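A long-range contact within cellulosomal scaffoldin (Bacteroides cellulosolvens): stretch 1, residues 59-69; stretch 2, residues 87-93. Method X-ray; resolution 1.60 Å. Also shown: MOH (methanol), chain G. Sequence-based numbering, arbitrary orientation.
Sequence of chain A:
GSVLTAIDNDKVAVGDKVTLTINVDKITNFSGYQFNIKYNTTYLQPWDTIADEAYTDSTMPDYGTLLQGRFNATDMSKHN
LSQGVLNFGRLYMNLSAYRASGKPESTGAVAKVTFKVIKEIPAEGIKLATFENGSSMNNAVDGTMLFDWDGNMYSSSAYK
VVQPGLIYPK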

# COMPACT_ATOMS: atom_id res chain seq x y z
N THR A 59 4.47 12.53 -0.22
CA THR A 59 5.03 11.67 -1.27
C THR A 59 4.12 10.50 -1.62
O THR A 59 3.78 9.70 -0.75
CB THR A 59 6.41 11.14 -0.85
OG1 THR A 59 7.27 12.25 -0.55
CG2 THR A 59 7.01 10.33 -2.00
N MET A 60 3.77 10.36 -2.90
CA MET A 60 2.99 9.20 -3.32
C MET A 60 3.92 7.98 -3.48
O MET A 60 4.98 8.09 -4.13
CB MET A 60 2.34 9.46 -4.68
CG MET A 60 1.35 8.39 -5.08
SD MET A 60 -0.12 8.35 -4.01
CE MET A 60 -0.86 6.79 -4.56
N PRO A 61 3.53 6.81 -2.90
CA PRO A 61 4.28 5.58 -3.21
C PRO A 61 4.33 5.20 -4.68
O PRO A 61 3.61 5.76 -5.51
CB PRO A 61 3.51 4.49 -2.43
CG PRO A 61 2.86 5.30 -1.23
CD PRO A 61 2.43 6.58 -1.94
N ASP A 62 5.19 4.25 -5.01
CA ASP A 62 5.32 3.80 -6.37
C ASP A 62 4.05 3.08 -6.82
O ASP A 62 3.34 2.50 -6.03
CB ASP A 62 6.52 2.86 -6.53
CG ASP A 62 7.83 3.52 -6.11
OD1 ASP A 62 8.36 4.36 -6.87
OD2 ASP A 62 8.31 3.25 -4.98
N TYR A 63 3.77 3.14 -8.12
CA TYR A 63 2.64 2.44 -8.67
C TYR A 63 2.93 0.94 -8.88
O TYR A 63 4.09 0.48 -8.91
CB TYR A 63 2.25 3.07 -10.00
CG TYR A 63 1.81 4.51 -9.95
CD1 TYR A 63 2.22 5.40 -10.94
CD2 TYR A 63 0.94 4.99 -8.94
CE1 TYR A 63 1.80 6.74 -10.95
CE2 TYR A 63 0.56 6.35 -8.90
CZ TYR A 63 0.98 7.21 -9.92
OH TYR A 63 0.58 8.53 -9.96
N GLY A 64 1.83 0.18 -8.97
CA GLY A 64 1.84 -1.21 -9.39
C GLY A 64 1.35 -1.27 -10.83
O GLY A 64 1.46 -0.30 -11.59
N THR A 65 0.80 -2.40 -11.21
CA THR A 65 0.31 -2.55 -12.58
C THR A 65 -1.19 -2.23 -12.71
O THR A 65 -1.67 -1.94 -13.81
CB THR A 65 0.57 -3.96 -13.11
OG1 THR A 65 -0.09 -4.87 -12.26
CG2 THR A 65 2.05 -4.30 -13.04
N LEU A 66 -1.93 -2.33 -11.60
CA LEU A 66 -3.35 -1.99 -11.64
C LEU A 66 -3.59 -0.48 -11.49
O LEU A 66 -2.70 0.28 -11.09
CB LEU A 66 -4.10 -2.72 -10.50
CG LEU A 66 -4.03 -4.25 -10.55
CD1 LEU A 66 -5.02 -4.88 -9.53
CD2 LEU A 66 -4.26 -4.78 -11.96
N LEU A 67 -4.82 -0.05 -11.80
CA LEU A 67 -5.19 1.37 -11.69
C LEU A 67 -4.35 2.24 -12.64
O LEU A 67 -4.08 3.41 -12.39
CB LEU A 67 -5.11 1.84 -10.23
CG LEU A 67 -5.96 1.01 -9.26
CD1 LEU A 67 -5.78 1.52 -7.82
CD2 LEU A 67 -7.45 1.00 -9.69
N GLN A 68 -3.97 1.64 -13.78
CA GLN A 68 -3.12 2.34 -14.76
C GLN A 68 -3.86 2.60 -16.07
O GLN A 68 -3.29 3.20 -16.96
CB GLN A 68 -1.80 1.57 -15.01
CG GLN A 68 -0.95 1.51 -13.73
CD GLN A 68 -0.53 2.89 -13.19
OE1 GLN A 68 -0.62 3.17 -11.98
NE2 GLN A 68 -0.03 3.76 -14.08
N GLY A 69 -5.12 2.20 -16.13
CA GLY A 69 -5.98 2.52 -17.27
C GLY A 69 -6.32 4.00 -17.38
O GLY A 69 -6.22 4.76 -16.39
C MOH G . 5.37 13.27 -5.20
O MOH G . 4.17 12.54 -4.78
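Stretch 2 (87-93) NFGRLYM

Stretch 2 lies on stretch 1 as an extended strand whose side chains, rather than its backbone, make the contact, with Phe-88, Arg-90 and Tyr-92 anchored on a mostly irregular loop. The backbone evidence is consistent: residues 87-92 form a strand that begins earlier in the chain, with phi between -83° and -167° and psi between 118° and 169°, whereas no hydrogen bond links main chain to main chain across the pair. The CA atoms of Met-60 and Phe-88 are 7.0 Å apart and those of Leu-67 and Tyr-92 6.8 Å, so the two stretches run in the same general direction, although stretch 1 spends seven residues on an advance that the strand covers in four. Together they bury 582 Å², both sides summed.

At the start of the contact, Phe-88 points toward stretch 1 and offers a ring face to Pro-61. The Pro-61 CG atom stands 3.5 Å from the centroid of the Phe-88 ring, only 5° off the ring normal, which is a nearly ideal CH-pi arrangement. Met-60 joins this apolar patch through the end of its side chain: its CE lies 4.2 Å from Phe-88 CD1 and 3.4 Å from Gly-89 O, the latter placing the methyl against the strand backbone. On the other side of the Met-60 main chain, its N donates a hydrogen bond of 2.9 Å to O of the methanol, probably a solvent molecule from the crystallisation liquor.

Arg-90 is the polar centre. With chi1 to chi3 all t, its side chain reaches out fully extended, and the guanidinium meets Leu-67 O near its own plane. Both Arg-90 NE and Arg-90 NH2 donate to Leu-67 O at 2.9 Å, with N-H...O angles of 147° and 144°, a forked pair closing on one carbonyl. One face of the Tyr-63 ring receives the cation: Arg-90 CZ is 4.3 Å from the ring centroid and 26° off the normal. The 3.2 Å approach of Tyr-63 OH to Arg-90 NH1 has too poor an angle to count as a hydrogen bond.

Tyr-92 closes the contact. Its CA-to-CB bond points sideways, but the hydroxyl comes back to the loop, where Gly-69 N donates to Tyr-92 OH at 2.9 Å and 151°. An ideal CB on Gly-69 would fall 3.0 Å from Tyr-92 OH, a clash, so the glycine leaves room for this approach. Leu-67 CD2 covers one face of the same ring, 4.1 Å from the Tyr-92 centroid.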

# COMPACT_ATOMS: atom_id res chain seq x y z
N ASN A 87 -0.47 7.20 4.67
CA ASN A 87 -1.90 7.15 4.32
C ASN A 87 -1.97 7.61 2.86
O ASN A 87 -1.56 8.75 2.55
CB ASN A 87 -2.72 8.10 5.18
CG ASN A 87 -4.24 7.99 4.92
OD1 ASN A 87 -4.77 6.94 4.60
ND2 ASN A 87 -4.93 9.08 5.08
N PHE A 88 -2.44 6.73 1.99
CA PHE A 88 -2.47 7.09 0.57
C PHE A 88 -3.49 6.24 -0.15
O PHE A 88 -3.98 5.22 0.37
CB PHE A 88 -1.07 6.88 -0.06
CG PHE A 88 -0.54 5.44 0.08
CD1 PHE A 88 -0.69 4.53 -0.99
CD2 PHE A 88 0.11 5.03 1.25
CE1 PHE A 88 -0.22 3.21 -0.89
CE2 PHE A 88 0.56 3.71 1.38
CZ PHE A 88 0.42 2.80 0.32
N GLY A 89 -3.80 6.62 -1.37
CA GLY A 89 -4.79 5.85 -2.11
C GLY A 89 -4.75 6.26 -3.57
O GLY A 89 -4.14 7.29 -3.94
N ARG A 90 -5.44 5.47 -4.39
CA ARG A 90 -5.57 5.77 -5.81
C ARG A 90 -6.87 5.17 -6.30
O ARG A 90 -7.26 4.08 -5.88
CB ARG A 90 -4.38 5.19 -6.59
CG ARG A 90 -4.47 5.46 -8.12
CD ARG A 90 -3.12 5.08 -8.76
NE ARG A 90 -3.19 5.08 -10.23
CZ ARG A 90 -2.81 6.12 -10.98
NH1 ARG A 90 -2.37 7.26 -10.42
NH2 ARG A 90 -2.86 6.03 -12.32
N LEU A 91 -7.57 5.92 -7.13
CA LEU A 91 -8.87 5.42 -7.64
C LEU A 91 -9.16 5.95 -9.03
O LEU A 91 -8.68 7.00 -9.43
CB LEU A 91 -9.99 5.77 -6.68
CG LEU A 91 -10.20 7.24 -6.43
CD1 LEU A 91 -11.16 7.91 -7.41
CD2 LEU A 91 -10.74 7.39 -5.00
N TYR A 92 -9.96 5.18 -9.77
CA TYR A 92 -10.42 5.66 -11.05
C TYR A 92 -11.63 6.55 -10.81
O TYR A 92 -12.61 6.12 -10.18
CB TYR A 92 -10.87 4.48 -11.87
CG TYR A 92 -9.81 3.60 -12.48
CD1 TYR A 92 -9.98 2.22 -12.49
CD2 TYR A 92 -8.65 4.15 -13.05
CE1 TYR A 92 -9.03 1.38 -13.14
CE2 TYR A 92 -7.68 3.32 -13.70
CZ TYR A 92 -7.89 1.93 -13.70
OH TYR A 92 -7.02 1.05 -14.29
N MET A 93 -11.58 7.77 -11.33
CA MET A 93 -12.77 8.67 -11.16
C MET A 93 -13.81 8.42 -12.27
O MET A 93 -15.02 8.54 -12.04
CB MET A 93 -12.36 10.14 -11.14
CG MET A 93 -11.47 10.51 -9.97
SD MET A 93 -11.17 12.31 -9.86
CE MET A 93 -10.11 12.50 -11.26